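Side-chain contacts in phenol hydroxylase component phN (PDB 3U52), which probably hydroxylates phenol and related aromatics with molecular oxygen, acting as the di-iron catalytic subunit of a bacterial multicomponent monooxygenase: residues A[298-303]-A[326-331]; A[469-472]-A[476-479]. One frame throughout, in Å; residues are numbered along the deposited sequence.

Overall arrangement
The two contacts share no helix or loop: their centres lie 36 Å apart, their nearest atoms about 21 Å, and contact 1 closes along the chain before contact 2 opens. Both are partly buried, though contact 1 sits nearer the centre of the chain (16 Å against 25 Å). Contact 1 bridges two segments with 22 residues between them and buries 72 Å², resting on one pair of opposite charges. Contact 2 is local, folding a loop back on the end of the helix that precedes it; its 330 Å² combine a backbone hydrogen bond, a side-chain amide and aliphatic packing. Charge joins distant segments in one; hydrogen bonds and branched side chains finish a helix in the other.

Contact 1 (A[298-303]-A[326-331]); sequences YYEQNG and DAKHHL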
ATOM      1  N   TYR A 298      15.676  26.295 -11.403  1.00 22.18           N
ATOM      2  CA  TYR A 298      14.248  26.275 -11.623  1.00 22.57           C
ATOM      3  C   TYR A 298      13.704  27.598 -12.114  1.00 21.19           C
ATOM      4  O   TYR A 298      12.745  27.616 -12.862  1.00 21.64           O
ATOM      5  CB  TYR A 298      13.496  25.765 -10.388  1.00 22.56           C
ATOM      6  CG  TYR A 298      13.889  24.348 -10.107  1.00 26.15           C
ATOM      7  CD1 TYR A 298      14.620  24.024  -8.979  1.00 27.85           C
ATOM      8  CD2 TYR A 298      13.564  23.333 -11.006  1.00 26.25           C
ATOM      9  CE1 TYR A 298      15.002  22.709  -8.740  1.00 31.86           C
ATOM     10  CE2 TYR A 298      13.942  22.027 -10.784  1.00 31.20           C
ATOM     11  CZ  TYR A 298      14.660  21.718  -9.655  1.00 33.80           C
ATOM     12  OH  TYR A 298      15.040  20.403  -9.426  1.00 35.65           O
ATOM     13  N   TYR A 299      14.298  28.703 -11.700  1.00 20.18           N
ATOM     14  CA  TYR A 299      13.810  29.957 -12.199  1.00 20.03           C
ATOM     15  C   TYR A 299      14.737  30.500 -13.250  1.00 20.83           C
ATOM     16  O   TYR A 299      14.276  30.811 -14.350  1.00 21.23           O
ATOM     17  CB  TYR A 299      13.563  31.033 -11.100  1.00 19.82           C
ATOM     18  CG  TYR A 299      13.046  32.296 -11.759  1.00 20.58           C
ATOM     19  CD1 TYR A 299      13.910  33.364 -12.057  1.00 18.92           C
ATOM     20  CD2 TYR A 299      11.707  32.379 -12.186  1.00 20.17           C
ATOM     21  CE1 TYR A 299      13.457  34.479 -12.750  1.00 22.61           C
ATOM     22  CE2 TYR A 299      11.256  33.486 -12.874  1.00 21.55           C
ATOM     23  CZ  TYR A 299      12.124  34.518 -13.166  1.00 23.59           C
ATOM     24  OH  TYR A 299      11.606  35.640 -13.818  1.00 25.43           O
ATOM     25  N   GLU A 300      16.018  30.678 -12.962  1.00 20.29           N
ATOM     26  CA  GLU A 300      16.842  31.398 -13.959  1.00 21.77           C
ATOM     27  C   GLU A 300      16.931  30.624 -15.309  1.00 22.16           C
ATOM     28  O   GLU A 300      16.740  31.206 -16.372  1.00 23.24           O
ATOM     29  CB  GLU A 300      18.225  31.757 -13.412  1.00 21.25           C
ATOM     30  CG  GLU A 300      18.157  32.853 -12.349  1.00 23.90           C
ATOM     31  CD  GLU A 300      19.515  33.218 -11.786  1.00 31.13           C
ATOM     32  OE1 GLU A 300      19.638  33.350 -10.551  1.00 31.06           O
ATOM     33  OE2 GLU A 300      20.459  33.352 -12.581  1.00 32.41           O
ATOM     34  N   GLN A 301      17.148  29.313 -15.256  1.00 21.49           N
ATOM     35  CA  GLN A 301      17.259  28.516 -16.481  1.00 22.16           C
ATOM     36  C   GLN A 301      15.912  28.186 -17.073  1.00 22.31           C
ATOM     37  O   GLN A 301      15.601  28.601 -18.203  1.00 22.29           O
ATOM     38  CB  GLN A 301      18.105  27.263 -16.218  1.00 22.02           C
ATOM     39  CG  GLN A 301      19.587  27.648 -15.972  1.00 26.50           C
ATOM     40  CD  GLN A 301      20.514  26.492 -15.589  1.00 32.41           C
ATOM     41  OE1 GLN A 301      20.121  25.301 -15.523  1.00 32.81           O
ATOM     42  NE2 GLN A 301      21.774  26.847 -15.325  1.00 33.49           N
ATOM     43  N   ASN A 302      15.077  27.453 -16.339  1.00 22.60           N
ATOM     44  CA  ASN A 302      13.783  27.013 -16.896  1.00 23.80           C
ATOM     45  C   ASN A 302      12.831  28.184 -17.207  1.00 23.86           C
ATOM     46  O   ASN A 302      12.232  28.251 -18.279  1.00 24.34           O
ATOM     47  CB  ASN A 302      13.111  25.994 -15.965  1.00 24.26           C
ATOM     48  CG  ASN A 302      13.898  24.687 -15.821  1.00 25.91           C
ATOM     49  OD1 ASN A 302      14.902  24.457 -16.497  1.00 29.96           O
ATOM     50  ND2 ASN A 302      13.446  23.832 -14.922  1.00 25.91           N
ATOM     51  N   GLY A 303      12.724  29.118 -16.269  1.00 24.38           N
ATOM     52  CA  GLY A 303      11.893  30.332 -16.379  1.00 23.63           C
ATOM     53  C   GLY A 303      12.408  31.225 -17.499  1.00 24.12           C
ATOM     54  O   GLY A 303      11.615  31.804 -18.231  1.00 24.03           O
ATOM     55  N   ASP A 326      19.798  38.178  -7.667  1.00 23.32           N
ATOM     56  CA  ASP A 326      20.789  38.614  -6.699  1.00 24.46           C
ATOM     57  C   ASP A 326      20.497  38.254  -5.208  1.00 22.28           C
ATOM     58  O   ASP A 326      21.421  37.960  -4.472  1.00 21.11           O
ATOM     59  CB  ASP A 326      20.985  40.128  -6.811  1.00 25.88           C
ATOM     60  CG  ASP A 326      22.133  40.610  -5.941  1.00 33.52           C
ATOM     61  OD1 ASP A 326      23.300  40.435  -6.371  1.00 37.96           O
ATOM     62  OD2 ASP A 326      21.877  41.147  -4.817  1.00 42.25           O
ATOM     63  N   ALA A 327      19.222  38.239  -4.776  1.00 19.67           N
ATOM     64  CA  ALA A 327      18.889  37.922  -3.371  1.00 19.34           C
ATOM     65  C   ALA A 327      19.133  36.454  -3.018  1.00 18.60           C
ATOM     66  O   ALA A 327      19.168  36.095  -1.845  1.00 18.41           O
ATOM     67  CB  ALA A 327      17.415  38.299  -3.023  1.00 18.88           C
ATOM     68  N   LYS A 328      19.286  35.606  -4.020  1.00 18.21           N
ATOM     69  CA  LYS A 328      19.463  34.182  -3.769  1.00 18.10           C
ATOM     70  C   LYS A 328      20.700  33.916  -2.904  1.00 18.17           C
ATOM     71  O   LYS A 328      20.753  32.889  -2.193  1.00 18.09           O
ATOM     72  CB  LYS A 328      19.493  33.364  -5.093  1.00 17.15           C
ATOM     73  CG  LYS A 328      20.838  33.443  -5.865  1.00 18.92           C
ATOM     74  CD  LYS A 328      20.727  32.688  -7.168  1.00 21.18           C
ATOM     75  CE  LYS A 328      21.997  32.868  -8.026  1.00 23.65           C
ATOM     76  NZ  LYS A 328      21.812  33.949  -9.000  1.00 26.12           N
ATOM     77  N   HIS A 329      21.676  34.844  -2.928  1.00 18.06           N
ATOM     78  CA  HIS A 329      22.895  34.690  -2.114  1.00 20.15           C
ATOM     79  C   HIS A 329      22.685  35.062  -0.616  1.00 21.12           C
ATOM     80  O   HIS A 329      23.590  34.885   0.199  1.00 19.28           O
ATOM     81  CB  HIS A 329      24.050  35.495  -2.703  1.00 19.87           C
ATOM     82  CG  HIS A 329      24.337  35.150  -4.127  1.00 23.32           C
ATOM     83  ND1 HIS A 329      24.810  33.911  -4.509  1.00 28.78           N
ATOM     84  CD2 HIS A 329      24.190  35.865  -5.266  1.00 25.36           C
ATOM     85  CE1 HIS A 329      24.945  33.879  -5.827  1.00 28.28           C
ATOM     86  NE2 HIS A 329      24.581  35.056  -6.308  1.00 27.56           N
ATOM     87  N   HIS A 330      21.500  35.600  -0.294  1.00 20.70           N
ATOM     88  CA  HIS A 330      21.259  36.267   1.020  1.00 20.33           C
ATOM     89  C   HIS A 330      20.014  35.760   1.725  1.00 20.10           C
ATOM     90  O   HIS A 330      19.976  35.647   2.953  1.00 18.75           O
ATOM     91  CB  HIS A 330      21.091  37.773   0.784  1.00 19.46           C
ATOM     92  CG  HIS A 330      22.368  38.470   0.397  1.00 19.25           C
ATOM     93  ND1 HIS A 330      23.389  38.705   1.295  1.00 20.61           N
ATOM     94  CD2 HIS A 330      22.792  38.961  -0.788  1.00 21.86           C
ATOM     95  CE1 HIS A 330      24.381  39.325   0.680  1.00 23.67           C
ATOM     96  NE2 HIS A 330      24.039  39.498  -0.582  1.00 22.52           N
ATOM     97  N   LEU A 331      19.000  35.427   0.925  1.00 21.37           N
ATOM     98  CA  LEU A 331      17.618  35.172   1.406  1.00 22.69           C
ATOM     99  C   LEU A 331      17.483  34.207   2.593  1.00 21.40           C
ATOM    100  O   LEU A 331      16.895  34.555   3.641  1.00 21.94           O
ATOM    101  CB  LEU A 331      16.795  34.620   0.271  1.00 22.86           C
ATOM    102  CG  LEU A 331      15.373  35.075   0.205  1.00 28.62           C
ATOM    103  CD1 LEU A 331      15.299  36.647   0.082  1.00 27.50           C
ATOM    104  CD2 LEU A 331      14.809  34.441  -1.071  1.00 30.09           C
TER
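E300 and K328 make the whole contact: theirs is the one residue pair with heavy atoms within 4.5 Å, and the segments bury 72 Å² between them. Along 298-303, Y299 is engaged elsewhere, stacked on W295 with its hydroxyl bonded to Q321. The next residue, E300, points its side chain at K328. With CG opposite the carbonyl carbon (chi1 -70°) and the chain extended beyond it, the carboxylate is carried well away from helix 291-310, bridging backbones whose CA atoms are 10.9 Å apart at E300 and K328. K328 comes from the opposite direction, and a bend at its last torsion (chi4 -96°) turns the ammonium to the acid. NZ donates to OE1 of E300 at 2.7 Å, on the syn lone pair, the side facing the second oxygen. As OE2 of E300 stays 3.9 Å from K328 NZ, the salt bridge is made through one oxygen. The same ammonium also bonds to the backbone carbonyl of N325, so two acceptors fix a lysine that is buried, while the glutamate is partly exposed. Nearer its own backbone, CG of K328 lies over the centre of one face of the H329 ring. The arrangement is a long-range salt bridge, joining helix 291-310 to the chain just before it enters helix 331-342.

Contact 2 (A[469-472]-A[476-479]); sequences TVVQ and HINI
V471 O accepts the backbone N-H of I477 at 3.0 Å, and this bond ties the loop to the helix it has just left. It is somewhat bent, with 142° at the hydrogen. H476, with its positive phi, reverses the chain as the residue after a helix does in a Schellman motif; here, however, the bond spans six residues rather than five, in keeping with the wider pi-type turn at 470-472. Two CA-H...O contacts accompany the turn: H476 CA lies 3.3 Å from Q472 O, and Q472 CA 3.4 Å from I477 O.

The second bond is made by a side chain. Q472 bends at chi2 (73°), folding its amide back over the loop, where OE1 takes the N-H of I479 at 3.2 Å. The donor stands 37° out of the amide carbonyl plane, so it approaches from above rather than along a lone pair. Replacing Q472 by an alanine would keep the CB that meets I479 CD1, but would probably leave the I479 N-H without this acceptor and the loop freer to lift from the helix.

Beside these bonds runs an aliphatic seam. One branch of V471 does the touching: its CG1 is 3.6 Å from I477 CG2, and the same methyl lies 3.9 Å from I479 CG1. Q472 CB meets the CD1 of I479 at 3.7 Å.

Past the seam, V471 touches A345, and the side chain of I479 is about 4 Å from a bound xenon. The H476 ring stacks on H164 and its ND1 bonds to D161, near helix 162-166, and it also packs against a basic side chain of another chain. The contact folds the loop after helix 467-474 back on that helix, on the way to helix 490-498.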
ATOM      1  N   THR A 469       0.523  36.199  26.606  1.00 33.44           N
ATOM      2  CA  THR A 469      -0.900  35.929  26.442  1.00 31.36           C
ATOM      3  C   THR A 469      -1.294  35.788  24.961  1.00 29.65           C
ATOM      4  O   THR A 469      -2.133  34.965  24.626  1.00 27.95           O
ATOM      5  CB  THR A 469      -1.740  37.042  27.103  1.00 31.78           C
ATOM      6  OG1 THR A 469      -1.361  37.149  28.492  1.00 34.96           O
ATOM      7  CG2 THR A 469      -3.230  36.765  26.990  1.00 30.78           C
ATOM      8  N   VAL A 470      -0.723  36.621  24.095  1.00 28.02           N
ATOM      9  CA  VAL A 470      -0.966  36.487  22.654  1.00 26.20           C
ATOM     10  C   VAL A 470      -0.474  35.107  22.197  1.00 24.89           C
ATOM     11  O   VAL A 470      -1.210  34.367  21.563  1.00 24.46           O
ATOM     12  CB  VAL A 470      -0.333  37.629  21.834  1.00 27.27           C
ATOM     13  CG1 VAL A 470      -0.597  37.449  20.346  1.00 25.44           C
ATOM     14  CG2 VAL A 470      -0.862  39.008  22.296  1.00 27.60           C
ATOM     15  N   VAL A 471       0.742  34.740  22.560  1.00 24.64           N
ATOM     16  CA  VAL A 471       1.316  33.466  22.094  1.00 23.50           C
ATOM     17  C   VAL A 471       0.528  32.247  22.619  1.00 24.57           C
ATOM     18  O   VAL A 471       0.162  31.378  21.837  1.00 24.26           O
ATOM     19  CB  VAL A 471       2.797  33.402  22.416  1.00 24.13           C
ATOM     20  CG1 VAL A 471       3.355  32.010  22.166  1.00 22.24           C
ATOM     21  CG2 VAL A 471       3.548  34.489  21.602  1.00 22.63           C
ATOM     22  N   GLN A 472       0.244  32.193  23.916  1.00 24.38           N
ATOM     23  CA  GLN A 472      -0.442  31.047  24.520  1.00 25.17           C
ATOM     24  C   GLN A 472      -1.943  31.049  24.246  1.00 25.41           C
ATOM     25  O   GLN A 472      -2.510  30.011  23.841  1.00 24.87           O
ATOM     26  CB  GLN A 472      -0.187  30.976  26.056  1.00 26.41           C
ATOM     27  CG  GLN A 472      -0.884  29.744  26.751  1.00 28.61           C
ATOM     28  CD  GLN A 472      -0.184  28.444  26.406  1.00 30.89           C
ATOM     29  OE1 GLN A 472       0.986  28.235  26.761  1.00 28.74           O
ATOM     30  NE2 GLN A 472      -0.885  27.575  25.651  1.00 31.01           N
ATOM     31  N   HIS A 476      -2.459  29.734  20.468  1.00 24.03           N
ATOM     32  CA  HIS A 476      -2.454  28.348  20.961  1.00 23.96           C
ATOM     33  C   HIS A 476      -1.094  27.730  20.836  1.00 24.66           C
ATOM     34  O   HIS A 476      -1.010  26.533  20.672  1.00 25.13           O
ATOM     35  CB  HIS A 476      -3.429  27.476  20.157  1.00 23.73           C
ATOM     36  CG  HIS A 476      -4.876  27.766  20.427  1.00 24.95           C
ATOM     37  ND1 HIS A 476      -5.894  26.978  19.929  1.00 28.46           N
ATOM     38  CD2 HIS A 476      -5.479  28.751  21.120  1.00 25.87           C
ATOM     39  CE1 HIS A 476      -7.061  27.467  20.311  1.00 26.74           C
ATOM     40  NE2 HIS A 476      -6.835  28.553  21.017  1.00 25.01           N
ATOM     41  N   ILE A 477      -0.029  28.536  20.846  1.00 24.29           N
ATOM     42  CA  ILE A 477       1.329  28.016  20.966  1.00 23.95           C
ATOM     43  C   ILE A 477       1.605  27.674  22.434  1.00 24.95           C
ATOM     44  O   ILE A 477       1.463  28.526  23.327  1.00 24.45           O
ATOM     45  CB  ILE A 477       2.362  28.998  20.299  1.00 24.56           C
ATOM     46  CG1 ILE A 477       2.229  28.901  18.753  1.00 24.00           C
ATOM     47  CG2 ILE A 477       3.796  28.751  20.792  1.00 21.41           C
ATOM     48  CD1 ILE A 477       2.724  30.084  17.967  1.00 24.91           C
ATOM     49  N   ASN A 478       1.936  26.422  22.720  1.00 24.64           N
ATOM     50  CA  ASN A 478       2.159  26.070  24.114  1.00 25.54           C
ATOM     51  C   ASN A 478       3.557  26.482  24.476  1.00 25.27           C
ATOM     52  O   ASN A 478       4.503  25.845  24.053  1.00 24.15           O
ATOM     53  CB  ASN A 478       1.987  24.578  24.364  1.00 25.62           C
ATOM     54  CG  ASN A 478       0.560  24.125  24.111  1.00 29.15           C
ATOM     55  OD1 ASN A 478       0.330  23.107  23.463  1.00 33.15           O
ATOM     56  ND2 ASN A 478      -0.399  24.901  24.592  1.00 26.11           N
ATOM     57  N   ILE A 479       3.668  27.546  25.259  1.00 24.71           N
ATOM     58  CA  ILE A 479       4.969  28.058  25.678  1.00 24.66           C
ATOM     59  C   ILE A 479       5.817  27.025  26.424  1.00 25.04           C
ATOM     60  O   ILE A 479       5.370  26.425  27.412  1.00 24.75           O
ATOM     61  CB  ILE A 479       4.828  29.325  26.499  1.00 23.48           C
ATOM     62  CG1 ILE A 479       4.078  30.385  25.686  1.00 25.99           C
ATOM     63  CG2 ILE A 479       6.230  29.801  26.970  1.00 25.66           C
ATOM     64  CD1 ILE A 479       3.433  31.502  26.534  1.00 27.52           C
TER